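Local coordinates for protein BAG family molecular chaperone regulator 1 (Arabidopsis thaliana, PDB 4HWC) that probably acts as a co-chaperone that binds the ATPase domain of HSP70/HSC70 chaperones and regulates programmed cell death and stress responses, at residues A[49-52]-A[53-56]; A[77-80]-A[81-85]. One frame throughout, in Å; residues are numbered along the deposited sequence.

Contact 1: A[49-52]-A[53-56]; sequences MNEL and IKLD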
# COMPACT_ATOMS: atom_id res chain seq x y z
N MET A 49 4.40 -0.77 -4.58
CA MET A 49 5.54 0.01 -5.03
C MET A 49 5.18 0.82 -6.27
O MET A 49 5.71 1.92 -6.47
CB MET A 49 6.74 -0.90 -5.32
CG MET A 49 7.27 -1.61 -4.09
SD MET A 49 7.73 -0.46 -2.77
CE MET A 49 9.22 0.27 -3.50
N ASN A 50 4.29 0.28 -7.10
CA ASN A 50 3.86 0.97 -8.30
C ASN A 50 3.05 2.21 -7.93
O ASN A 50 3.11 3.23 -8.61
CB ASN A 50 3.01 0.06 -9.20
CG ASN A 50 3.86 -0.82 -10.10
OD1 ASN A 50 5.04 -0.54 -10.33
ND2 ASN A 50 3.26 -1.89 -10.63
N GLU A 51 2.29 2.11 -6.84
CA GLU A 51 1.51 3.25 -6.38
C GLU A 51 2.47 4.27 -5.77
O GLU A 51 2.24 5.48 -5.85
CB GLU A 51 0.47 2.81 -5.34
CG GLU A 51 -0.59 1.86 -5.89
CD GLU A 51 -1.33 2.44 -7.09
OE1 GLU A 51 -2.00 3.49 -6.93
OE2 GLU A 51 -1.26 1.84 -8.18
N LEU A 52 3.55 3.80 -5.17
CA LEU A 52 4.54 4.69 -4.56
C LEU A 52 5.22 5.49 -5.68
O LEU A 52 5.50 6.68 -5.53
CB LEU A 52 5.58 3.89 -3.79
CG LEU A 52 6.44 4.65 -2.78
CD1 LEU A 52 5.57 5.15 -1.64
CD2 LEU A 52 7.53 3.74 -2.25
N ILE A 53 5.47 4.82 -6.80
CA ILE A 53 6.08 5.48 -7.95
C ILE A 53 5.12 6.54 -8.50
O ILE A 53 5.53 7.66 -8.79
CB ILE A 53 6.42 4.45 -9.07
CG1 ILE A 53 7.48 3.46 -8.56
CG2 ILE A 53 6.92 5.17 -10.32
CD1 ILE A 53 7.73 2.27 -9.50
N LYS A 54 3.84 6.19 -8.62
CA LYS A 54 2.83 7.13 -9.12
C LYS A 54 2.76 8.37 -8.22
O LYS A 54 2.59 9.49 -8.70
CB LYS A 54 1.45 6.48 -9.18
CG LYS A 54 1.26 5.47 -10.31
CD LYS A 54 -0.13 4.86 -10.26
CE LYS A 54 -0.30 3.75 -11.28
NZ LYS A 54 0.65 2.63 -11.04
N LEU A 55 2.89 8.16 -6.91
CA LEU A 55 2.86 9.26 -5.96
C LEU A 55 4.16 10.03 -5.73
O LEU A 55 4.18 11.03 -5.02
CB LEU A 55 2.64 8.72 -4.54
CG LEU A 55 1.26 8.12 -4.24
CD1 LEU A 55 1.31 7.36 -2.91
CD2 LEU A 55 0.21 9.22 -4.20
N ASP A 56 5.25 9.56 -6.33
CA ASP A 56 6.56 10.20 -6.16
C ASP A 56 6.68 11.15 -7.36
O ASP A 56 7.78 11.62 -7.67
CB ASP A 56 7.72 9.19 -6.17
CG ASP A 56 9.07 9.83 -5.87
OD1 ASP A 56 9.20 10.51 -4.82
OD2 ASP A 56 10.01 9.66 -6.67
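The carbonyl oxygens of Met-49, Asn-50 and Glu-51 accept the N-H groups of Ile-53, Lys-54 and Leu-55 along one helix. These i to i+4 bonds run from Ile-53 N to Met-49 O (2.9 Å), from Lys-54 N to Asn-50 O (3.0 Å) and from Leu-55 N to Glu-51 O (3.0 Å). The same carbonyls bed the side chains of the following turn: Ile-53 CG1 rests 3.1 Å from Met-49 O, and Leu-55 CG 3.2 Å from Glu-51 O.

The polar part of the contact is a salt bridge between Glu-51 OE2 and Lys-54 NZ, rather long at 3.5 Å. The two chains meet slantwise, with Glu-51 bent at its second torsion (chi2 -57°), which swings the carboxylate over toward the next turn. Lys-54 runs extended until its last torsion, where a kink (chi4 61°) turns NZ back, leaving it also 3.5 Å from Asn-50 O. A long, flexible chain suits this place because its methylenes can lie along the backbone while its charge reaches back. With an alanine at Glu-51, the ammonium of Lys-54 would probably be left without its carboxylate mate, its outer bonds freer to turn. On another flank, Asn-50 and Ile-53 lie side by side, OD1 and CD1 4.0 Å apart.

Glu-51 is buried, and Lys-54 NZ probably offsets the charge of its carboxylate. In the three-helix BAG domain, Glu-51 touches Ile-12 and Glu-15 of helix 5-31, Lys-54 also meets Ile-12, Leu-52 packs on Val-72 and Val-75 of helix 62-88, and Leu-55 reaches both helices.

Contact 2: A[77-80]-A[81-85]; sequences NYVE and TLDAL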
# COMPACT_ATOMS: atom_id res chain seq x y z
N ASN A 77 3.79 2.07 5.18
CA ASN A 77 3.34 1.27 6.31
C ASN A 77 2.90 -0.12 5.85
O ASN A 77 3.23 -1.11 6.50
CB ASN A 77 2.17 1.94 7.04
CG ASN A 77 2.60 3.13 7.88
OD1 ASN A 77 3.79 3.35 8.10
ND2 ASN A 77 1.63 3.89 8.37
N TYR A 78 2.16 -0.20 4.75
CA TYR A 78 1.70 -1.49 4.26
C TYR A 78 2.86 -2.35 3.78
O TYR A 78 2.89 -3.56 4.02
CB TYR A 78 0.69 -1.33 3.13
CG TYR A 78 -0.68 -0.84 3.56
CD1 TYR A 78 -1.31 -1.37 4.69
CD2 TYR A 78 -1.36 0.10 2.81
CE1 TYR A 78 -2.61 -0.96 5.05
CE2 TYR A 78 -2.64 0.51 3.16
CZ TYR A 78 -3.26 -0.02 4.27
OH TYR A 78 -4.53 0.40 4.58
N VAL A 79 3.83 -1.74 3.09
CA VAL A 79 4.97 -2.52 2.62
C VAL A 79 5.74 -3.04 3.84
O VAL A 79 6.23 -4.17 3.86
CB VAL A 79 5.90 -1.68 1.71
CG1 VAL A 79 7.16 -2.47 1.36
CG2 VAL A 79 5.16 -1.32 0.43
N GLU A 80 5.83 -2.21 4.87
CA GLU A 80 6.51 -2.57 6.11
C GLU A 80 5.82 -3.78 6.73
O GLU A 80 6.46 -4.72 7.19
CB GLU A 80 6.47 -1.39 7.08
CG GLU A 80 7.13 -1.64 8.43
CD GLU A 80 7.07 -0.40 9.31
OE1 GLU A 80 7.85 -0.32 10.28
OE2 GLU A 80 6.24 0.49 9.04
N THR A 81 4.49 -3.75 6.75
CA THR A 81 3.70 -4.84 7.29
C THR A 81 3.90 -6.11 6.46
O THR A 81 4.07 -7.20 7.01
CB THR A 81 2.20 -4.46 7.30
OG1 THR A 81 2.01 -3.36 8.20
CG2 THR A 81 1.34 -5.64 7.74
N LEU A 82 3.90 -5.97 5.14
CA LEU A 82 4.08 -7.12 4.26
C LEU A 82 5.48 -7.72 4.35
O LEU A 82 5.65 -8.94 4.26
CB LEU A 82 3.79 -6.73 2.81
CG LEU A 82 2.34 -6.43 2.41
CD1 LEU A 82 2.30 -6.00 0.95
CD2 LEU A 82 1.49 -7.67 2.61
N ASP A 83 6.50 -6.87 4.52
CA ASP A 83 7.86 -7.37 4.64
C ASP A 83 7.99 -8.20 5.91
O ASP A 83 8.68 -9.22 5.93
CB ASP A 83 8.87 -6.23 4.67
CG ASP A 83 9.09 -5.60 3.31
OD1 ASP A 83 8.95 -6.32 2.30
OD2 ASP A 83 9.42 -4.40 3.25
N ALA A 84 7.31 -7.76 6.96
CA ALA A 84 7.34 -8.47 8.24
C ALA A 84 6.65 -9.83 8.11
O ALA A 84 7.08 -10.81 8.73
CB ALA A 84 6.67 -7.64 9.32
N LEU A 85 5.59 -9.89 7.31
CA LEU A 85 4.86 -11.14 7.11
C LEU A 85 5.70 -12.11 6.31
O LEU A 85 5.74 -13.30 6.61
CB LEU A 85 3.54 -10.89 6.36
CG LEU A 85 2.35 -10.41 7.18
CD1 LEU A 85 1.15 -10.19 6.27
CD2 LEU A 85 2.01 -11.44 8.25
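The carboxylate of Asp-83 turns one face to Val-79, whose carbonyl O lies over that face, 3.2 Å from Asp-83 CG. Asp-83 OD2 also meets the methyl CG1 of Val-79 at 3.5 Å, the two side chains running alongside and pointing the same way. The first torsion of Asp-83 (chi1 -75°) sets the carboxylate beside its own backbone N; the N-H there binds Val-79 O, with Asp-83 N 2.8 Å from that oxygen, which probably offsets some of the repulsion between the oxygen and the carboxylate close to it. The bond from CA of Tyr-78 leads away from 81-85, and its ring-bearing side chain touches Val-16 of helix 5-31.

Thr-81 N bonds to Asn-77 O at 2.9 Å. Thr-81 OG1 lies 3.1 Å from Asn-77 O, a second bond that is not settled because its proton has another acceptor within reach. With OG1 beside the backbone N (chi1 -65°), the short hydroxyl side chain can reach back to the carbonyl of the preceding turn. The buried Leu-82 rests its branch carbon CG 3.3 Å from Tyr-78 O, and its wholly aliphatic side chain suits the interior.

This part of helix 62-88 sends Leu-82 inward between Phe-26 of helix 5-31 and Val-44, Ile-45 and Leu-48 of helix 38-55, while Leu-85 touches Thr-30 of helix 5-31.

How the contacts relate
Each contact joins successive turns of one helix, and the two helices follow each other in the chain: contact 1 runs to the end of helix 38-55, and contact 2 lies toward the end of helix 62-88. Their centres are about 16 Å apart, each about 9 Å from the centre of the chain. They nevertheless touch: Met-49 SD of contact 1 packs 4.2 Å from Val-79 CG2 of contact 2, a flexible thioether against a methyl of the branched valine. That touch is a point where helices 38-55 and 62-88 of the BAG three-helix bundle pack together. Each contact also meets helix 5-31, so the first helix of the bundle is common to both.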